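Local coordinates for uncharacterized protein (Aeromonas hydrophila J-1, PDB 6R1J) that serves as the AhlC component of the tripartite alpha-pore-forming toxin AHL, here in a soluble form carrying a mutated head, at residues A[140-145]-A[182-187]; A[115-120]-A[202-207]; A[153-158]-A[164-169]. The protein carries 3 engineered substitutions. All coordinates share one frame; numbering follows the deposited sequence.

Contact 1. Residues A[140-145]-A[182-187]; sequences GARQEL and SLEGQV
Arg-142 NH2 donates to Glu-184 OE2 over 2.6 Å, a short hydrogen bond within a salt bridge. The acceptor approaches the guanidinium at its edge and lies only 2° out of its plane, although the N-H...O angle of 151° leaves the bond somewhat bent. On the carboxylate side the bond uses the anti lone pair of OE2, the one facing away from the other oxygen. The bridge rests on one N-H and one oxygen; the two flat groups are turned 62° apart and the side chains cross at about a right angle. Both chains reach it by stretching out: the arginine is extended from CG to NE and the glutamate beyond CG, each with CG anti to its carbonyl carbon. Ala-141 CB meets Leu-183 CD1 at 4.2 Å, the apolar contact where the backbones come nearest, their CA atoms being 8.6 Å apart. The charged pair lies at the more exposed side of this buried contact. Gly-185 O accepts a hydrogen bond from Gln-8 NE2 of the second subunit. Ala-141 also packs on Lys-179 and Val-180, and Leu-183 on Asn-137, joining helix 78-157 to the antiparallel helix 163-236.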
loop_
_atom_site.group_PDB
_atom_site.type_symbol
_atom_site.label_atom_id
_atom_site.label_comp_id
_atom_site.label_asym_id
_atom_site.label_seq_id
_atom_site.Cartn_x
_atom_site.Cartn_y
_atom_site.Cartn_z
ATOM N N GLY A 140 -15.833 -19.646 -16.813
ATOM C CA GLY A 140 -16.377 -20.890 -17.398
ATOM C C GLY A 140 -17.906 -20.934 -17.459
ATOM O O GLY A 140 -18.422 -21.577 -18.397
ATOM N N ALA A 141 -18.640 -20.319 -16.517
ATOM C CA ALA A 141 -20.125 -20.320 -16.521
ATOM C C ALA A 141 -20.603 -19.300 -17.558
ATOM O O ALA A 141 -21.750 -19.438 -18.052
ATOM C CB ALA A 141 -20.709 -20.049 -15.152
ATOM N N ARG A 142 -19.758 -18.310 -17.864
ATOM C CA ARG A 142 -19.997 -17.304 -18.926
ATOM C C ARG A 142 -19.884 -18.005 -20.282
ATOM O O ARG A 142 -20.811 -17.816 -21.110
ATOM C CB ARG A 142 -19.050 -16.113 -18.773
ATOM C CG ARG A 142 -19.538 -15.152 -17.703
ATOM C CD ARG A 142 -18.666 -13.941 -17.464
ATOM N NE ARG A 142 -19.379 -13.116 -16.496
ATOM C CZ ARG A 142 -18.837 -12.167 -15.743
ATOM N NH1 ARG A 142 -17.547 -11.894 -15.818
ATOM N NH2 ARG A 142 -19.595 -11.509 -14.887
ATOM N N GLN A 143 -18.832 -18.805 -20.478
ATOM C CA GLN A 143 -18.623 -19.598 -21.723
ATOM C C GLN A 143 -19.800 -20.562 -21.911
ATOM O O GLN A 143 -20.302 -20.672 -23.029
ATOM C CB GLN A 143 -17.344 -20.422 -21.658
ATOM C CG GLN A 143 -16.072 -19.593 -21.636
ATOM C CD GLN A 143 -14.889 -20.528 -21.660
ATOM O OE1 GLN A 143 -15.036 -21.733 -21.864
ATOM N NE2 GLN A 143 -13.704 -19.983 -21.447
ATOM N N GLU A 144 -20.211 -21.221 -20.827
ATOM C CA GLU A 144 -21.323 -22.209 -20.793
ATOM C C GLU A 144 -22.608 -21.498 -21.248
ATOM O O GLU A 144 -23.349 -22.082 -22.061
ATOM C CB GLU A 144 -21.367 -22.822 -19.389
ATOM C CG GLU A 144 -22.236 -24.054 -19.235
ATOM C CD GLU A 144 -22.222 -24.652 -17.828
ATOM O OE1 GLU A 144 -23.053 -25.546 -17.573
ATOM O OE2 GLU A 144 -21.389 -24.237 -16.979
ATOM N N LEU A 145 -22.826 -20.255 -20.805
ATOM C CA LEU A 145 -24.010 -19.413 -21.152
ATOM C C LEU A 145 -23.912 -18.954 -22.625
ATOM O O LEU A 145 -24.992 -18.744 -23.233
ATOM C CB LEU A 145 -24.082 -18.229 -20.175
ATOM C CG LEU A 145 -25.419 -17.509 -20.026
ATOM C CD1 LEU A 145 -26.374 -18.293 -19.137
ATOM C CD2 LEU A 145 -25.211 -16.112 -19.457
ATOM N N SER A 182 -24.847 -16.039 -9.267
ATOM C CA SER A 182 -24.393 -16.491 -7.931
ATOM C C SER A 182 -22.879 -16.234 -7.816
ATOM O O SER A 182 -22.449 -15.643 -6.823
ATOM C CB SER A 182 -24.773 -17.925 -7.672
ATOM O OG SER A 182 -24.340 -18.343 -6.386
ATOM N N LEU A 183 -22.101 -16.644 -8.816
ATOM C CA LEU A 183 -20.633 -16.476 -8.817
ATOM C C LEU A 183 -20.279 -14.981 -8.854
ATOM O O LEU A 183 -19.267 -14.630 -8.258
ATOM C CB LEU A 183 -20.040 -17.259 -9.996
ATOM C CG LEU A 183 -20.007 -18.775 -9.804
ATOM C CD1 LEU A 183 -19.775 -19.498 -11.132
ATOM C CD2 LEU A 183 -18.940 -19.167 -8.794
ATOM N N GLU A 184 -21.057 -14.132 -9.522
ATOM C CA GLU A 184 -20.765 -12.679 -9.529
ATOM C C GLU A 184 -20.939 -12.165 -8.095
ATOM O O GLU A 184 -20.096 -11.375 -7.634
ATOM C CB GLU A 184 -21.686 -11.911 -10.477
ATOM C CG GLU A 184 -21.364 -12.117 -11.938
ATOM C CD GLU A 184 -22.427 -11.630 -12.919
ATOM O OE1 GLU A 184 -23.584 -11.371 -12.511
ATOM O OE2 GLU A 184 -22.086 -11.503 -14.093
ATOM N N GLY A 185 -21.991 -12.626 -7.418
ATOM C CA GLY A 185 -22.308 -12.226 -6.034
ATOM C C GLY A 185 -21.227 -12.709 -5.089
ATOM O O GLY A 185 -20.849 -11.931 -4.189
ATOM N N GLN A 186 -20.747 -13.941 -5.287
ATOM C CA GLN A 186 -19.669 -14.540 -4.465
ATOM C C GLN A 186 -18.357 -13.772 -4.676
ATOM O O GLN A 186 -17.650 -13.533 -3.681
ATOM C CB GLN A 186 -19.487 -16.016 -4.790
ATOM C CG GLN A 186 -20.655 -16.855 -4.315
ATOM C CD GLN A 186 -20.525 -18.280 -4.786
ATOM O OE1 GLN A 186 -19.488 -18.912 -4.603
ATOM N NE2 GLN A 186 -21.590 -18.789 -5.393
ATOM N N VAL A 187 -18.024 -13.425 -5.919
ATOM C CA VAL A 187 -16.782 -12.660 -6.199
ATOM C C VAL A 187 -16.922 -11.282 -5.540
ATOM O O VAL A 187 -15.980 -10.888 -4.840
ATOM C CB VAL A 187 -16.466 -12.579 -7.698
ATOM C CG1 VAL A 187 -15.365 -11.562 -7.999
ATOM C CG2 VAL A 187 -16.084 -13.950 -8.225
#

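Contact 2. Residues A[115-120]-A[202-207]; sequences QDNIAL and GQTTAF
Asn-117 and Thr-204 meet in the core of an antiparallel helical bundle, where helix 78-157 runs against helix 163-236. Their side chains slide past each other in opposite directions, which brings the hydroxyl beside the amide oxygen. The CA atoms of the pair are 7.5 Å apart, the nearest across the two segments. The threonine hydroxyl is the donor: Thr-204 OG1 gives a hydrogen bond to Asn-117 OD1 at 2.7 Å. It approaches with a C=O...donor angle of 117°, near that expected for a carbonyl lone pair, but with the donor 28° out of the carbonyl plane. A chi1 of 68° sets OG1 between the backbone N and the carbonyl carbon and brings it to face the amide. Leu-201 O, one turn back on the same helix, is a second, weak partner of this hydroxyl, which has only one proton to share between the two acceptors. Around the pair, Ile-33 of helix 28-70 and Leu-201 touch Asn-117, while Phe-207 packs on Met-13, Ala-16 and Ile-20 of helix 5-21. At the more exposed edge, Thr-205 OG1 is hydrogen-bonded to Leu-201 O, and its 4.1 Å separation from Asn-117 ND2 is too long for a bond to the amide.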
loop_
_atom_site.group_PDB
_atom_site.type_symbol
_atom_site.label_atom_id
_atom_site.label_comp_id
_atom_site.label_asym_id
_atom_site.label_seq_id
_atom_site.Cartn_x
_atom_site.Cartn_y
_atom_site.Cartn_z
ATOM N N GLN A 115 1.364 -11.120 16.206
ATOM C CA GLN A 115 0.969 -12.532 15.872
ATOM C C GLN A 115 -0.429 -12.560 15.249
ATOM O O GLN A 115 -0.622 -13.209 14.173
ATOM C CB GLN A 115 1.188 -13.440 17.098
ATOM C CG GLN A 115 2.662 -13.550 17.486
ATOM C CD GLN A 115 3.496 -14.198 16.405
ATOM O OE1 GLN A 115 3.057 -15.134 15.748
ATOM N NE2 GLN A 115 4.716 -13.718 16.202
ATOM N N ASP A 116 -1.404 -11.832 15.797
ATOM C CA ASP A 116 -2.756 -11.783 15.218
ATOM C C ASP A 116 -2.684 -11.130 13.827
ATOM O O ASP A 116 -3.404 -11.557 12.895
ATOM C CB ASP A 116 -3.744 -11.137 16.186
ATOM C CG ASP A 116 -4.128 -12.052 17.352
ATOM O OD1 ASP A 116 -4.354 -13.248 17.069
ATOM O OD2 ASP A 116 -4.210 -11.555 18.522
ATOM N N ASN A 117 -1.832 -10.122 13.653
ATOM C CA ASN A 117 -1.695 -9.475 12.321
ATOM C C ASN A 117 -1.189 -10.484 11.285
ATOM O O ASN A 117 -1.773 -10.530 10.198
ATOM C CB ASN A 117 -0.743 -8.286 12.351
ATOM C CG ASN A 117 -1.440 -7.033 12.835
ATOM O OD1 ASN A 117 -2.665 -7.020 12.989
ATOM N ND2 ASN A 117 -0.697 -5.944 12.964
ATOM N N ILE A 118 -0.113 -11.181 11.596
ATOM C CA ILE A 118 0.439 -12.236 10.703
ATOM C C ILE A 118 -0.673 -13.252 10.385
ATOM O O ILE A 118 -0.865 -13.566 9.197
ATOM C CB ILE A 118 1.689 -12.834 11.358
ATOM C CG1 ILE A 118 2.782 -11.771 11.438
ATOM C CG2 ILE A 118 2.170 -14.063 10.610
ATOM C CD1 ILE A 118 3.954 -12.166 12.269
ATOM N N ALA A 119 -1.418 -13.735 11.391
ATOM C CA ALA A 119 -2.533 -14.708 11.207
ATOM C C ALA A 119 -3.573 -14.089 10.264
ATOM O O ALA A 119 -4.036 -14.769 9.352
ATOM C CB ALA A 119 -3.139 -15.121 12.542
ATOM N N LEU A 120 -3.934 -12.811 10.430
ATOM C CA LEU A 120 -4.903 -12.166 9.507
ATOM C C LEU A 120 -4.351 -12.091 8.072
ATOM O O LEU A 120 -5.160 -12.293 7.144
ATOM C CB LEU A 120 -5.262 -10.768 10.003
ATOM C CG LEU A 120 -6.253 -10.738 11.154
ATOM C CD1 LEU A 120 -6.458 -9.297 11.616
ATOM C CD2 LEU A 120 -7.568 -11.400 10.752
ATOM N N GLY A 202 -4.590 -2.207 8.178
ATOM C CA GLY A 202 -4.003 -0.842 8.117
ATOM C C GLY A 202 -4.127 -0.144 9.469
ATOM O O GLY A 202 -3.139 0.417 9.957
ATOM N N GLN A 203 -5.261 -0.284 10.144
ATOM C CA GLN A 203 -5.467 0.368 11.451
ATOM C C GLN A 203 -4.693 -0.373 12.521
ATOM O O GLN A 203 -4.096 0.301 13.371
ATOM C CB GLN A 203 -6.951 0.467 11.783
ATOM C CG GLN A 203 -7.671 1.402 10.856
ATOM C CD GLN A 203 -7.068 2.779 10.968
ATOM O OE1 GLN A 203 -7.045 3.365 12.048
ATOM N NE2 GLN A 203 -6.576 3.273 9.847
ATOM N N THR A 204 -4.640 -1.714 12.488
ATOM C CA THR A 204 -3.903 -2.446 13.524
ATOM C C THR A 204 -2.404 -2.250 13.301
ATOM O O THR A 204 -1.685 -2.210 14.290
ATOM C CB THR A 204 -4.311 -3.923 13.668
ATOM O OG1 THR A 204 -3.942 -4.663 12.537
ATOM C CG2 THR A 204 -5.801 -4.099 13.789
ATOM N N THR A 205 -1.945 -2.097 12.067
ATOM C CA THR A 205 -0.498 -1.855 11.822
ATOM C C THR A 205 -0.151 -0.466 12.398
ATOM O O THR A 205 0.913 -0.314 12.989
ATOM C CB THR A 205 -0.146 -1.942 10.327
ATOM O OG1 THR A 205 -0.484 -3.262 9.903
ATOM C CG2 THR A 205 1.321 -1.661 10.052
ATOM N N ALA A 206 -1.037 0.501 12.225
ATOM C CA ALA A 206 -0.784 1.883 12.690
ATOM C C ALA A 206 -0.759 1.860 14.216
ATOM O O ALA A 206 0.100 2.493 14.832
ATOM C CB ALA A 206 -1.812 2.804 12.117
ATOM N N PHE A 207 -1.657 1.107 14.835
ATOM C CA PHE A 207 -1.729 1.016 16.315
ATOM C C PHE A 207 -0.417 0.463 16.841
ATOM O O PHE A 207 0.197 0.999 17.751
ATOM C CB PHE A 207 -2.922 0.182 16.772
ATOM C CG PHE A 207 -3.052 0.131 18.271
ATOM C CD1 PHE A 207 -2.227 -0.678 19.024
ATOM C CD2 PHE A 207 -3.977 0.937 18.920
ATOM C CE1 PHE A 207 -2.327 -0.697 20.412
ATOM C CE2 PHE A 207 -4.091 0.897 20.299
ATOM C CZ PHE A 207 -3.263 0.085 21.042
#

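Contact 3. Residues A[153-158]-A[164-169]; sequences LYLTGL and PGLIAL. Engineered in segment 153-158: Thr-156 (natural residue Leu).
Leu-155 and Leu-166 press together at the tight end of this contact. Leu-166 CD2 comes within 3.5 Å of Leu-155 CB, and its CG is 3.7 Å from the same atom, so the forked end of one leucine lies against the base of the other. Leu-155 reaches past this fork to the opposing backbone: its CD1 lies 3.7 Å from Gly-165 C, resting on the main chain at a residue with no side chain to intervene. A chi1 of -67°, with CG anti to the carbonyl carbon, points Leu-155 there. The backbones are correspondingly close, with the two leucine CA atoms 6.4 Å apart. The two segments are the helical arms beside the turn of a hairpin: 153-157 and 164-169 run nearly antiparallel, at 151° between their N-to-C directions, with axes 9.5 Å apart at closest approach, and only a short connection joins them. The hairpin end probably belongs to the head of the toxin component, which carries the engineered substitutions. On the solvent side the packing is looser. Thr-156, an engineered residue that replaces a natural leucine, crosses Leu-166 at about a right angle, and its OG1 stays 3.9 Å from Leu-166 CD2. That hydroxyl is hydrogen-bonded to Lys-152 O in its own helix. Further down the hairpin, Leu-169 packs on Leu-148, Lys-151 and Lys-152 of helix 78-157, whereas Leu-153 points away from segment 164-169 and packs on Gly-230 of the third subunit.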
loop_
_atom_site.group_PDB
_atom_site.type_symbol
_atom_site.label_atom_id
_atom_site.label_comp_id
_atom_site.label_asym_id
_atom_site.label_seq_id
_atom_site.Cartn_x
_atom_site.Cartn_y
_atom_site.Cartn_z
ATOM N N LEU A 153 -30.163 -19.607 -30.556
ATOM C CA LEU A 153 -30.054 -18.963 -31.900
ATOM C C LEU A 153 -30.410 -20.020 -32.959
ATOM O O LEU A 153 -31.404 -19.832 -33.691
ATOM C CB LEU A 153 -28.611 -18.437 -32.037
ATOM C CG LEU A 153 -28.112 -17.936 -33.400
ATOM C CD1 LEU A 153 -26.904 -17.020 -33.211
ATOM C CD2 LEU A 153 -27.753 -19.082 -34.348
ATOM N N TYR A 154 -29.654 -21.125 -32.964
ATOM C CA TYR A 154 -29.770 -22.286 -33.884
ATOM C C TYR A 154 -31.184 -22.889 -33.887
ATOM O O TYR A 154 -31.783 -22.893 -34.981
ATOM C CB TYR A 154 -28.730 -23.343 -33.515
ATOM C CG TYR A 154 -28.899 -24.620 -34.286
ATOM C CD1 TYR A 154 -29.119 -25.822 -33.639
ATOM C CD2 TYR A 154 -28.917 -24.602 -35.671
ATOM C CE1 TYR A 154 -29.289 -26.993 -34.354
ATOM C CE2 TYR A 154 -29.093 -25.762 -36.402
ATOM C CZ TYR A 154 -29.279 -26.962 -35.738
ATOM O OH TYR A 154 -29.457 -28.111 -36.451
ATOM N N LEU A 155 -31.681 -23.397 -32.745
ATOM C CA LEU A 155 -33.034 -24.029 -32.600
ATOM C C LEU A 155 -34.161 -23.015 -32.912
ATOM O O LEU A 155 -35.202 -23.462 -33.469
ATOM C CB LEU A 155 -33.194 -24.633 -31.195
ATOM C CG LEU A 155 -32.312 -25.837 -30.846
ATOM C CD1 LEU A 155 -32.509 -26.253 -29.390
ATOM C CD2 LEU A 155 -32.586 -27.011 -31.773
ATOM N N THR A 156 -34.014 -21.723 -32.551
ATOM C CA THR A 156 -34.980 -20.634 -32.910
ATOM C C THR A 156 -34.954 -20.513 -34.445
ATOM O O THR A 156 -36.010 -20.178 -35.029
ATOM C CB THR A 156 -34.710 -19.306 -32.163
ATOM O OG1 THR A 156 -34.962 -19.423 -30.757
ATOM C CG2 THR A 156 -35.562 -18.146 -32.639
ATOM N N GLY A 157 -33.801 -20.833 -35.062
ATOM C CA GLY A 157 -33.544 -20.841 -36.519
ATOM C C GLY A 157 -34.239 -21.990 -37.243
ATOM O O GLY A 157 -34.505 -21.820 -38.452
ATOM N N LEU A 158 -34.483 -23.127 -36.564
ATOM C CA LEU A 158 -35.242 -24.304 -37.095
ATOM C C LEU A 158 -36.733 -23.932 -37.137
ATOM O O LEU A 158 -37.077 -22.811 -36.700
ATOM C CB LEU A 158 -35.014 -25.548 -36.218
ATOM C CG LEU A 158 -33.738 -26.360 -36.455
ATOM C CD1 LEU A 158 -32.500 -25.484 -36.395
ATOM C CD2 LEU A 158 -33.625 -27.498 -35.448
ATOM N N PRO A 164 -39.635 -28.523 -29.351
ATOM C CA PRO A 164 -39.259 -29.440 -28.266
ATOM C C PRO A 164 -37.884 -29.153 -27.623
ATOM O O PRO A 164 -37.836 -29.042 -26.400
ATOM C CB PRO A 164 -39.282 -30.813 -28.963
ATOM C CG PRO A 164 -40.375 -30.669 -30.007
ATOM C CD PRO A 164 -40.236 -29.236 -30.495
ATOM N N GLY A 165 -36.819 -29.032 -28.432
ATOM C CA GLY A 165 -35.433 -28.740 -27.991
ATOM C C GLY A 165 -35.318 -27.405 -27.257
ATOM O O GLY A 165 -34.547 -27.345 -26.278
ATOM N N LEU A 166 -36.065 -26.380 -27.706
ATOM C CA LEU A 166 -36.126 -25.009 -27.110
ATOM C C LEU A 166 -36.771 -25.019 -25.722
ATOM O O LEU A 166 -36.300 -24.242 -24.862
ATOM C CB LEU A 166 -36.919 -24.064 -28.018
ATOM C CG LEU A 166 -36.157 -23.516 -29.222
ATOM C CD1 LEU A 166 -37.065 -22.636 -30.084
ATOM C CD2 LEU A 166 -34.920 -22.741 -28.757
ATOM N N ILE A 167 -37.859 -25.785 -25.544
ATOM C CA ILE A 167 -38.596 -25.941 -24.243
ATOM C C ILE A 167 -37.611 -26.512 -23.200
ATOM O O ILE A 167 -37.648 -26.022 -22.041
ATOM C CB ILE A 167 -39.906 -26.754 -24.444
ATOM C CG1 ILE A 167 -40.910 -25.982 -25.317
ATOM C CG2 ILE A 167 -40.544 -27.142 -23.119
ATOM C CD1 ILE A 167 -41.919 -26.846 -26.056
ATOM N N ALA A 168 -36.727 -27.445 -23.609
ATOM C CA ALA A 168 -35.652 -28.045 -22.783
ATOM C C ALA A 168 -34.570 -27.004 -22.460
ATOM O O ALA A 168 -34.370 -26.718 -21.267
ATOM C CB ALA A 168 -35.042 -29.244 -23.473
ATOM N N LEU A 169 -33.890 -26.481 -23.489
ATOM C CA LEU A 169 -32.790 -25.476 -23.383
ATOM C C LEU A 169 -33.173 -24.325 -22.437
ATOM O O LEU A 169 -32.271 -23.839 -21.747
ATOM C CB LEU A 169 -32.477 -24.925 -24.774
ATOM C CG LEU A 169 -31.167 -24.158 -24.885
ATOM C CD1 LEU A 169 -29.996 -25.114 -24.774
ATOM C CD2 LEU A 169 -31.112 -23.398 -26.197
#

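All three contacts join helix 78-157 to helix 163-236 and are nested along the chain: contact 3 lies inside the loop closed by contact 1, which lies inside that closed by contact 2. Their centres are about 7, 40 and 63 Å from the centre of the chain for contacts 2, 1 and 3, so they sample the hairpin from mid-body to tip. Contacts 1 and 3 are 23 Å apart between centres, contacts 1 and 2 33 Å, and contacts 2 and 3 56 Å; none touches another. The side chain of Thr-204, in contact 2, is about 13 Å from a bound sodium ion; Thr-224 and Asp-264 are ligands of a bound sodium ion.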